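Local coordinates for cupin 2, conserved barrel domain protein (Shewanella frigidimarina, PDB 2PFW) that is of unknown function but has a cupin barrel related to KdgF, whose members act on unsaturated uronates, and may do something similar, at residues 65-70 with 90-95; 56-61 with 80-85; 39-44 with 98-103. All blocks are in the same frame, centred on the assembly; numbering follows the deposited sequence.

The three contacts are antiparallel strand pairs of one cupin barrel, their centres about 11 to 12 Å apart. Along the chain, interaction 3 (39-44 with 98-103) closes the outer loop, and interactions 1 and 2, whose segments alternate, lie inside it. Interactions 2 and 3 share the larger sheet, where strands 55-61 and 98-105 are neighbours; interaction 1 belongs to the smaller sheet facing it. F65 of interaction 1 bridges the sheets, touching V60 of interaction 2 and F41 and L100 of interaction 3. The two sheets thus enclose an interior lined in part by interactions 2 and 3, where an ethanediol sits, while the second subunit packs against all three contacts.

Interaction 1: residues 65-70 with 90-95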
loop_
_atom_site.group_PDB
_atom_site.type_symbol
_atom_site.label_atom_id
_atom_site.label_comp_id
_atom_site.label_asym_id
_atom_site.label_seq_id
_atom_site.Cartn_x
_atom_site.Cartn_y
_atom_site.Cartn_z
ATOM N N PHE A 65 4.732 14.720 6.008
ATOM C CA PHE A 65 5.632 13.762 6.647
ATOM C C PHE A 65 7.085 14.176 6.406
ATOM O O PHE A 65 7.507 14.294 5.258
ATOM C CB PHE A 65 5.387 12.340 6.141
ATOM C CG PHE A 65 4.181 11.709 6.824
ATOM C CD1 PHE A 65 2.903 11.938 6.339
ATOM C CD2 PHE A 65 4.342 10.906 7.938
ATOM C CE1 PHE A 65 1.814 11.370 6.971
ATOM C CE2 PHE A 65 3.257 10.334 8.571
ATOM C CZ PHE A 65 1.985 10.567 8.080
ATOM N N HIS A 66 7.804 14.399 7.499
ATOM C CA HIS A 66 9.252 14.553 7.479
ATOM C C HIS A 66 9.874 13.156 7.534
ATOM O O HIS A 66 9.847 12.533 8.594
ATOM C CB HIS A 66 9.758 15.396 8.646
ATOM C CG HIS A 66 9.423 16.851 8.569
ATOM N ND1 HIS A 66 8.125 17.307 8.607
ATOM C CD2 HIS A 66 10.198 17.958 8.465
ATOM C CE1 HIS A 66 8.112 18.627 8.526
ATOM N NE2 HIS A 66 9.362 19.046 8.437
ATOM N N VAL A 67 10.405 12.670 6.420
ATOM C CA VAL A 67 10.884 11.285 6.426
ATOM C C VAL A 67 12.398 11.221 6.238
ATOM O O VAL A 67 12.966 11.841 5.339
ATOM C CB VAL A 67 10.189 10.429 5.353
ATOM C CG1 VAL A 67 10.756 9.016 5.374
ATOM C CG2 VAL A 67 8.686 10.409 5.588
ATOM N N ASN A 68 13.050 10.453 7.114
ATOM C CA ASN A 68 14.473 10.169 6.951
ATOM C C ASN A 68 14.675 8.739 6.448
ATOM O O ASN A 68 14.257 7.813 7.145
ATOM C CB ASN A 68 15.232 10.371 8.266
ATOM C CG ASN A 68 16.736 10.374 8.035
ATOM O OD1 ASN A 68 17.240 9.763 7.091
ATOM N ND2 ASN A 68 17.465 11.077 8.899
ATOM N N VAL A 69 15.286 8.594 5.284
ATOM C CA VAL A 69 15.792 7.307 4.820
ATOM C C VAL A 69 17.294 7.387 4.539
ATOM O O VAL A 69 17.723 8.105 3.642
ATOM C CB VAL A 69 15.073 6.801 3.560
ATOM C CG1 VAL A 69 15.657 5.460 3.135
ATOM C CG2 VAL A 69 13.579 6.666 3.804
ATOM N N ASP A 70 18.069 6.630 5.311
ATOM C CA ASP A 70 19.498 6.485 5.044
ATOM C C ASP A 70 20.189 7.845 5.081
ATOM O O ASP A 70 21.149 8.066 4.342
ATOM C CB ASP A 70 19.715 5.817 3.687
ATOM C CG ASP A 70 21.110 5.231 3.565
ATOM O OD1 ASP A 70 21.589 4.728 4.603
ATOM O OD2 ASP A 70 21.701 5.286 2.468
ATOM N N HIS A 90 15.926 4.508 9.097
ATOM C CA HIS A 90 14.876 5.405 8.621
ATOM C C HIS A 90 14.105 6.021 9.783
ATOM O O HIS A 90 14.055 5.464 10.875
ATOM C CB HIS A 90 13.905 4.675 7.687
ATOM C CG HIS A 90 13.139 3.557 8.318
ATOM N ND1 HIS A 90 13.670 2.291 8.438
ATOM C CD2 HIS A 90 11.901 3.473 8.854
ATOM C CE1 HIS A 90 12.802 1.487 9.023
ATOM N NE2 HIS A 90 11.710 2.181 9.290
ATOM N N GLY A 91 13.480 7.178 9.538
ATOM C CA GLY A 91 12.558 7.755 10.510
ATOM C C GLY A 91 11.426 8.530 9.844
ATOM O O GLY A 91 11.591 8.945 8.700
ATOM N N ALA A 92 10.328 8.710 10.569
ATOM C CA ALA A 92 9.204 9.503 10.075
ATOM C C ALA A 92 8.518 10.271 11.200
ATOM O O ALA A 92 8.185 9.719 12.242
ATOM C CB ALA A 92 8.222 8.590 9.354
ATOM N N VAL A 93 8.314 11.560 10.971
ATOM C CA VAL A 93 7.626 12.479 11.861
ATOM C C VAL A 93 6.483 13.196 11.149
ATOM O O VAL A 93 6.647 13.612 10.010
ATOM C CB VAL A 93 8.595 13.556 12.404
ATOM C CG1 VAL A 93 7.867 14.859 12.679
ATOM C CG2 VAL A 93 9.282 13.040 13.657
ATOM N N CYS A 94 5.352 13.362 11.816
ATOM C CA CYS A 94 4.215 14.055 11.222
ATOM C C CYS A 94 3.711 15.206 12.083
ATOM O O CYS A 94 2.890 15.015 12.976
ATOM C CB CYS A 94 3.058 13.069 10.996
ATOM S SG CYS A 94 1.779 13.715 9.896
ATOM N N PRO A 95 4.195 16.416 11.832
ATOM C CA PRO A 95 3.848 17.557 12.684
ATOM C C PRO A 95 2.366 17.931 12.606
ATOM O O PRO A 95 1.742 18.310 13.595
ATOM C CB PRO A 95 4.677 18.702 12.103
ATOM C CG PRO A 95 5.713 18.059 11.250
ATOM C CD PRO A 95 5.095 16.789 10.733
#
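From its CB, the side chain of F65 turns beside its own backbone N (chi1 -80°) and lays one ring face against C94. CD2 and CE2 run along the C94 methylene, the nearer of them, F65 CE2, at 3.7 Å from C94 CB. Further out, CE1 and the tip CZ sit beneath the sulfur, with F65 CZ 3.6 Å from C94 SG. C94 SG lies 3.8 Å from the centroid of the F65 ring, only 17° off the ring normal, which makes this a Cys sulfur-aromatic contact over the face, with the C94 methylene adding a CH-pi contact to the same face. C94 brings the sulfur there by holding SG anti to its backbone N. Elsewhere the ring meets F41 edge to face and packs on V60.

Strands 65-69 and 90-94 run antiparallel in the smaller sheet of the double-stranded beta-helix, or cupin jelly roll. H66 pairs with V93 and N68 with G91 through hydrogen bonds, while V67-A92 and V69-H90 are the non-hydrogen-bonded pairs. H66 N reaches V93 O at 2.9 Å, nearly along the C=O axis, and V93 N returns a bond to H66 O. N68 N approaches G91 O from above the carbonyl plane, at a short 2.6 Å.

The side chains of V67, V69, H90 and A92 share the face directed into the barrel, where V67 CG2 lies 4.2 Å from A92 CB. V67 also packs on F82 of the opposing sheet, and the H90 ring, led away from strand 65-69, meets the H52 ring, its ND1 hydrogen-bonded to V88 O. On the other face, carrying H66, N68 and V93, the imidazole of H66 crosses P95 at about a right angle, with H66 ND1 3.7 Å from P95 CG.

Interaction 2: residues 56-61 with 80-85; sequences QVSYVV and DSFFVP. With EDO (1,2-ethanediol), chain C.
The methylene of S58, rather than another aromatic group, occupies one face of the F82 ring: S58 CB is 3.5 Å from the ring centroid, 19° off the normal. The two residues form a hydrogen-bonded antiparallel pair in the larger sheet of the cupin barrel, strand 55-61 against the strand 81-84. F82 swings its ring across to the neighbouring strand by taking the crowded first torsion, with CG between the backbone N and the carbonyl carbon (chi1 53°). The tip of the ring then comes closest, F82 CZ to S58 CB 3.3 Å, while V84 CG2 from its own strand lies in the plane at the ring's edge.

Q56 shares this inward face. Its chain is extended, with CG anti to the backbone N, and Q56 NE2 donates to S58 OG at 3.2 Å, although the position of that hydroxyl is less certain. Q56 NE2 also makes a weak hydrogen bond to EDO O1, 2.9 Å away, and OE1 is weakly hydrogen-bonded to H52. A polar patch thus borders the F82 ring within the barrel.

The opposite face of the sheet, bearing V57, Y59, S81 and F83, is turned to the second subunit. There the Y59 hydroxyl is hydrogen-bonded to K38 of that subunit and S81 OG to its L28 O. At the outer edge of strand 81-84, S81 and F82 pair antiparallel with a strand of the second subunit, so the sheet runs on across the interface. The V57 and F83 side chains cross obliquely, V57 CG2 4.2 Å from F83 CD1, while Q56 O sits at the edge of the F83 ring.

The backbone ladder extends one step past the strand 81-84: V60 N donates to D80 O at 2.8 Å, almost straight along the C=O axis.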
loop_
_atom_site.group_PDB
_atom_site.type_symbol
_atom_site.label_atom_id
_atom_site.label_comp_id
_atom_site.label_asym_id
_atom_site.label_seq_id
_atom_site.Cartn_x
_atom_site.Cartn_y
_atom_site.Cartn_z
ATOM N N GLN A 56 10.162 -2.414 2.892
ATOM C CA GLN A 56 9.037 -1.551 3.260
ATOM C C GLN A 56 8.779 -0.538 2.147
ATOM O O GLN A 56 9.704 0.133 1.683
ATOM C CB GLN A 56 9.278 -0.836 4.588
ATOM C CG GLN A 56 8.171 0.125 4.996
ATOM C CD GLN A 56 8.508 0.938 6.229
ATOM O OE1 GLN A 56 9.164 0.480 7.164
ATOM N NE2 GLN A 56 8.047 2.183 6.249
ATOM N N VAL A 57 7.520 -0.439 1.724
ATOM C CA VAL A 57 7.111 0.665 0.844
ATOM C C VAL A 57 5.981 1.416 1.544
ATOM O O VAL A 57 5.102 0.793 2.139
ATOM C CB VAL A 57 6.709 0.184 -0.548
ATOM C CG1 VAL A 57 6.486 1.343 -1.510
ATOM C CG2 VAL A 57 7.783 -0.731 -1.130
ATOM N N SER A 58 6.034 2.745 1.506
ATOM C CA SER A 58 5.085 3.561 2.259
ATOM C C SER A 58 4.471 4.614 1.337
ATOM O O SER A 58 5.145 5.179 0.477
ATOM C CB SER A 58 5.761 4.216 3.459
ATOM O OG SER A 58 5.652 3.469 4.645
ATOM N N TYR A 59 3.176 4.849 1.531
ATOM C CA TYR A 59 2.418 5.815 0.749
ATOM C C TYR A 59 1.788 6.857 1.673
ATOM O O TYR A 59 1.230 6.491 2.707
ATOM C CB TYR A 59 1.323 5.136 -0.080
ATOM C CG TYR A 59 0.524 6.129 -0.904
ATOM C CD1 TYR A 59 1.029 6.666 -2.070
ATOM C CD2 TYR A 59 -0.750 6.520 -0.495
ATOM C CE1 TYR A 59 0.301 7.572 -2.826
ATOM C CE2 TYR A 59 -1.481 7.424 -1.242
ATOM C CZ TYR A 59 -0.953 7.943 -2.398
ATOM O OH TYR A 59 -1.690 8.846 -3.135
ATOM N N VAL A 60 1.880 8.136 1.307
ATOM C CA VAL A 60 1.242 9.147 2.152
ATOM C C VAL A 60 -0.213 9.341 1.719
ATOM O O VAL A 60 -0.464 9.829 0.622
ATOM C CB VAL A 60 1.975 10.497 2.137
ATOM C CG1 VAL A 60 1.383 11.416 3.202
ATOM C CG2 VAL A 60 3.468 10.334 2.371
ATOM N N VAL A 61 -1.134 8.939 2.587
ATOM C CA VAL A 61 -2.558 9.143 2.324
ATOM C C VAL A 61 -2.897 10.612 2.564
ATOM O O VAL A 61 -3.415 11.278 1.666
ATOM C CB VAL A 61 -3.450 8.247 3.190
ATOM C CG1 VAL A 61 -4.899 8.688 3.093
ATOM C CG2 VAL A 61 -3.296 6.790 2.769
ATOM N N ASP A 80 2.651 11.039 -2.083
ATOM C CA ASP A 80 4.082 10.772 -2.194
ATOM C C ASP A 80 4.381 9.412 -1.565
ATOM O O ASP A 80 3.567 8.877 -0.810
ATOM C CB ASP A 80 4.926 11.835 -1.512
ATOM C CG ASP A 80 4.965 13.198 -2.144
ATOM O OD1 ASP A 80 4.823 13.355 -3.372
ATOM O OD2 ASP A 80 5.172 14.171 -1.378
ATOM N N SER A 81 5.553 8.848 -1.853
ATOM C CA SER A 81 5.891 7.584 -1.195
ATOM C C SER A 81 7.383 7.474 -0.891
ATOM O O SER A 81 8.210 8.196 -1.448
ATOM C CB SER A 81 5.441 6.411 -2.080
ATOM O OG SER A 81 5.996 6.555 -3.372
ATOM N N PHE A 82 7.742 6.544 -0.004
ATOM C CA PHE A 82 9.156 6.203 0.162
ATOM C C PHE A 82 9.341 4.683 0.247
ATOM O O PHE A 82 8.399 3.955 0.543
ATOM C CB PHE A 82 9.766 6.851 1.394
ATOM C CG PHE A 82 9.060 6.635 2.709
ATOM C CD1 PHE A 82 7.975 7.427 3.062
ATOM C CD2 PHE A 82 9.475 5.660 3.597
ATOM C CE1 PHE A 82 7.335 7.238 4.268
ATOM C CE2 PHE A 82 8.834 5.465 4.802
ATOM C CZ PHE A 82 7.755 6.256 5.147
ATOM N N PHE A 83 10.571 4.275 -0.007
ATOM C CA PHE A 83 11.026 2.895 0.009
ATOM C C PHE A 83 12.235 2.747 0.927
ATOM O O PHE A 83 13.207 3.481 0.769
ATOM C CB PHE A 83 11.361 2.469 -1.416
ATOM C CG PHE A 83 12.237 1.235 -1.540
ATOM C CD1 PHE A 83 11.882 0.045 -0.932
ATOM C CD2 PHE A 83 13.406 1.300 -2.279
ATOM C CE1 PHE A 83 12.689 -1.072 -1.058
ATOM C CE2 PHE A 83 14.223 0.190 -2.404
ATOM C CZ PHE A 83 13.860 -0.992 -1.790
ATOM N N VAL A 84 12.143 1.814 1.858
ATOM C CA VAL A 84 13.207 1.462 2.782
ATOM C C VAL A 84 13.764 0.071 2.515
ATOM O O VAL A 84 13.108 -0.937 2.792
ATOM C CB VAL A 84 12.684 1.529 4.231
ATOM C CG1 VAL A 84 13.813 1.390 5.230
ATOM C CG2 VAL A 84 11.935 2.843 4.427
ATOM N N PRO A 85 14.975 -0.010 1.986
ATOM C CA PRO A 85 15.584 -1.337 1.772
ATOM C C PRO A 85 15.748 -2.060 3.100
ATOM O O PRO A 85 15.712 -1.454 4.176
ATOM C CB PRO A 85 16.925 -1.009 1.116
ATOM C CG PRO A 85 16.750 0.370 0.562
ATOM C CD PRO A 85 15.863 1.079 1.553
HETATM C C1 EDO C . 6.390 3.860 9.051
HETATM O O1 EDO C . 6.752 4.357 7.761
HETATM C C2 EDO C . 5.413 4.830 9.704
HETATM O O2 EDO C . 4.578 4.121 10.625
#

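Interaction 3: residues 39-44 with 98-103. With EDO (1,2-ethanediol), chain C.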
loop_
_atom_site.group_PDB
_atom_site.type_symbol
_atom_site.label_atom_id
_atom_site.label_comp_id
_atom_site.label_asym_id
_atom_site.label_seq_id
_atom_site.Cartn_x
_atom_site.Cartn_y
_atom_site.Cartn_z
ATOM N N ILE A 39 -1.835 3.522 9.246
ATOM C CA ILE A 39 -1.349 4.189 10.444
ATOM C C ILE A 39 -1.817 5.643 10.505
ATOM O O ILE A 39 -1.492 6.425 9.611
ATOM C CB ILE A 39 0.191 4.197 10.514
ATOM C CG1 ILE A 39 0.856 2.863 10.161
ATOM C CG2 ILE A 39 0.639 4.694 11.882
ATOM C CD1 ILE A 39 0.682 1.799 11.215
ATOM N N TRP A 40 -2.561 5.993 11.545
ATOM C CA TRP A 40 -2.957 7.375 11.775
ATOM C C TRP A 40 -1.960 8.056 12.714
ATOM O O TRP A 40 -1.757 7.574 13.828
ATOM C CB TRP A 40 -4.343 7.482 12.399
ATOM C CG TRP A 40 -5.484 7.085 11.523
ATOM C CD1 TRP A 40 -6.339 7.904 10.846
ATOM C CD2 TRP A 40 -5.898 5.742 11.231
ATOM N NE1 TRP A 40 -7.258 7.151 10.149
ATOM C CE2 TRP A 40 -7.010 5.822 10.369
ATOM C CE3 TRP A 40 -5.428 4.484 11.621
ATOM C CZ2 TRP A 40 -7.659 4.691 9.888
ATOM C CZ3 TRP A 40 -6.074 3.366 11.144
ATOM C CH2 TRP A 40 -7.176 3.473 10.288
ATOM N N PHE A 41 -1.366 9.153 12.264
ATOM C CA PHE A 41 -0.482 9.935 13.123
ATOM C C PHE A 41 -1.224 11.090 13.791
ATOM O O PHE A 41 -1.771 11.952 13.100
ATOM C CB PHE A 41 0.692 10.481 12.313
ATOM C CG PHE A 41 1.724 9.450 11.894
ATOM C CD1 PHE A 41 1.368 8.381 11.091
ATOM C CD2 PHE A 41 3.044 9.566 12.305
ATOM C CE1 PHE A 41 2.310 7.445 10.707
ATOM C CE2 PHE A 41 3.991 8.632 11.926
ATOM C CZ PHE A 41 3.625 7.570 11.122
ATOM N N ASP A 42 -1.252 11.145 15.115
ATOM C CA ASP A 42 -1.536 12.392 15.827
ATOM C C ASP A 42 -0.514 13.453 15.436
ATOM O O ASP A 42 0.567 13.130 14.937
ATOM C CB ASP A 42 -1.524 12.191 17.335
ATOM C CG ASP A 42 -2.467 11.102 17.800
ATOM O OD1 ASP A 42 -3.309 10.675 16.980
ATOM O OD2 ASP A 42 -2.360 10.677 18.967
ATOM N N LYS A 43 -0.839 14.729 15.649
ATOM C CA LYS A 43 0.129 15.781 15.337
ATOM C C LYS A 43 1.432 15.526 16.095
ATOM O O LYS A 43 1.422 15.261 17.295
ATOM C CB LYS A 43 -0.425 17.166 15.664
ATOM C CG LYS A 43 -1.758 17.475 14.999
ATOM C CD LYS A 43 -2.384 18.734 15.580
ATOM C CE LYS A 43 -3.043 19.582 14.498
ATOM N NZ LYS A 43 -4.306 20.211 14.983
ATOM N N GLY A 44 2.544 15.595 15.379
ATOM C CA GLY A 44 3.876 15.403 15.907
ATOM C C GLY A 44 4.172 13.981 16.326
ATOM O O GLY A 44 5.175 13.718 16.995
ATOM N N GLY A 98 -1.778 13.055 10.161
ATOM C CA GLY A 98 -1.797 12.488 8.819
ATOM C C GLY A 98 -2.061 10.996 8.801
ATOM O O GLY A 98 -2.368 10.391 9.826
ATOM N N ILE A 99 -1.941 10.400 7.620
ATOM C CA ILE A 99 -2.196 8.972 7.428
ATOM C C ILE A 99 -1.206 8.362 6.439
ATOM O O ILE A 99 -0.935 8.922 5.378
ATOM C CB ILE A 99 -3.636 8.728 6.955
ATOM C CG1 ILE A 99 -4.689 9.187 7.963
ATOM C CG2 ILE A 99 -3.861 7.269 6.602
ATOM C CD1 ILE A 99 -6.055 9.426 7.357
ATOM N N LEU A 100 -0.662 7.207 6.819
ATOM C CA LEU A 100 0.277 6.455 6.005
ATOM C C LEU A 100 -0.275 5.061 5.674
ATOM O O LEU A 100 -0.958 4.463 6.497
ATOM C CB LEU A 100 1.611 6.234 6.706
ATOM C CG LEU A 100 2.666 7.327 6.684
ATOM C CD1 LEU A 100 3.929 6.828 7.383
ATOM C CD2 LEU A 100 2.976 7.782 5.272
ATOM N N ILE A 101 0.050 4.547 4.498
ATOM C CA ILE A 101 -0.060 3.109 4.243
ATOM C C ILE A 101 1.333 2.487 4.258
ATOM O O ILE A 101 2.140 2.773 3.381
ATOM C CB ILE A 101 -0.780 2.828 2.908
ATOM C CG1 ILE A 101 -2.068 3.621 2.702
ATOM C CG2 ILE A 101 -0.983 1.325 2.759
ATOM C CD1 ILE A 101 -3.404 2.945 2.835
ATOM N N ASP A 102 1.608 1.677 5.267
ATOM C CA ASP A 102 2.884 0.973 5.369
ATOM C C ASP A 102 2.704 -0.464 4.868
ATOM O O ASP A 102 1.853 -1.160 5.419
ATOM C CB ASP A 102 3.406 0.949 6.798
ATOM C CG ASP A 102 3.990 2.241 7.321
ATOM O OD1 ASP A 102 4.400 3.118 6.537
ATOM O OD2 ASP A 102 4.053 2.401 8.559
ATOM N N THR A 103 3.488 -0.853 3.876
ATOM C CA THR A 103 3.521 -2.235 3.416
ATOM C C THR A 103 4.919 -2.834 3.549
ATOM O O THR A 103 5.905 -2.152 3.273
ATOM C CB THR A 103 3.063 -2.339 1.952
ATOM O OG1 THR A 103 4.147 -2.072 1.065
ATOM C CG2 THR A 103 2.006 -1.269 1.681
HETATM C C1 EDO C . 6.390 3.860 9.051
HETATM O O1 EDO C . 6.752 4.357 7.761
HETATM C C2 EDO C . 5.413 4.830 9.704
HETATM O O2 EDO C . 4.578 4.121 10.625
#
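W40 lies alongside I99, both side chains pointing the same way, so that the five-membered part of the indole overlaps the isoleucine chain. W40 CD1 is 3.6 Å from I99 CG1, and W40 NE1 is 3.8 Å from I99 CD1. Both residues hold their first branch beside the backbone N (chi1 -69° in W40, -62° in I99), which keeps the two chains aligned across this non-hydrogen-bonded pair.

The pairs on either side are hydrogen-bonded. I39 N and L100 O join at 3.0 Å in a nearly straight bond (177° at the hydrogen), with the reciprocal L100 N to I39 O alongside it. F41 N then meets G98 O from above the carbonyl plane, and G98 N answers on a lone pair of F41 O.

On the face opposite W40, F41 and L100 cross obliquely, F41 CE1 lying 3.7 Å from L100 CD1. The methylene CG1 of I39 comes at about a right angle to D102, 3.6 Å from D102 OD2. Beyond them lies an ethanediol molecule, probably from the crystallisation liquor. Its C2 rests at the edge of the F41 ring and against L100 CD1, while D102 takes its two hydroxyls separately: EDO O1 donates to D102 OD1 at 2.9 Å and EDO O2 to D102 OD2 at 2.7 Å. The modelled contact is crowded, so the positions of both carboxylate oxygens are less certain.

A carboxylate facing a bound diol beside apolar side chains, on the inner wall formed by strands 34-41 and 98-105, is consistent with the interior pocket in which cupin barrels commonly hold their ligands.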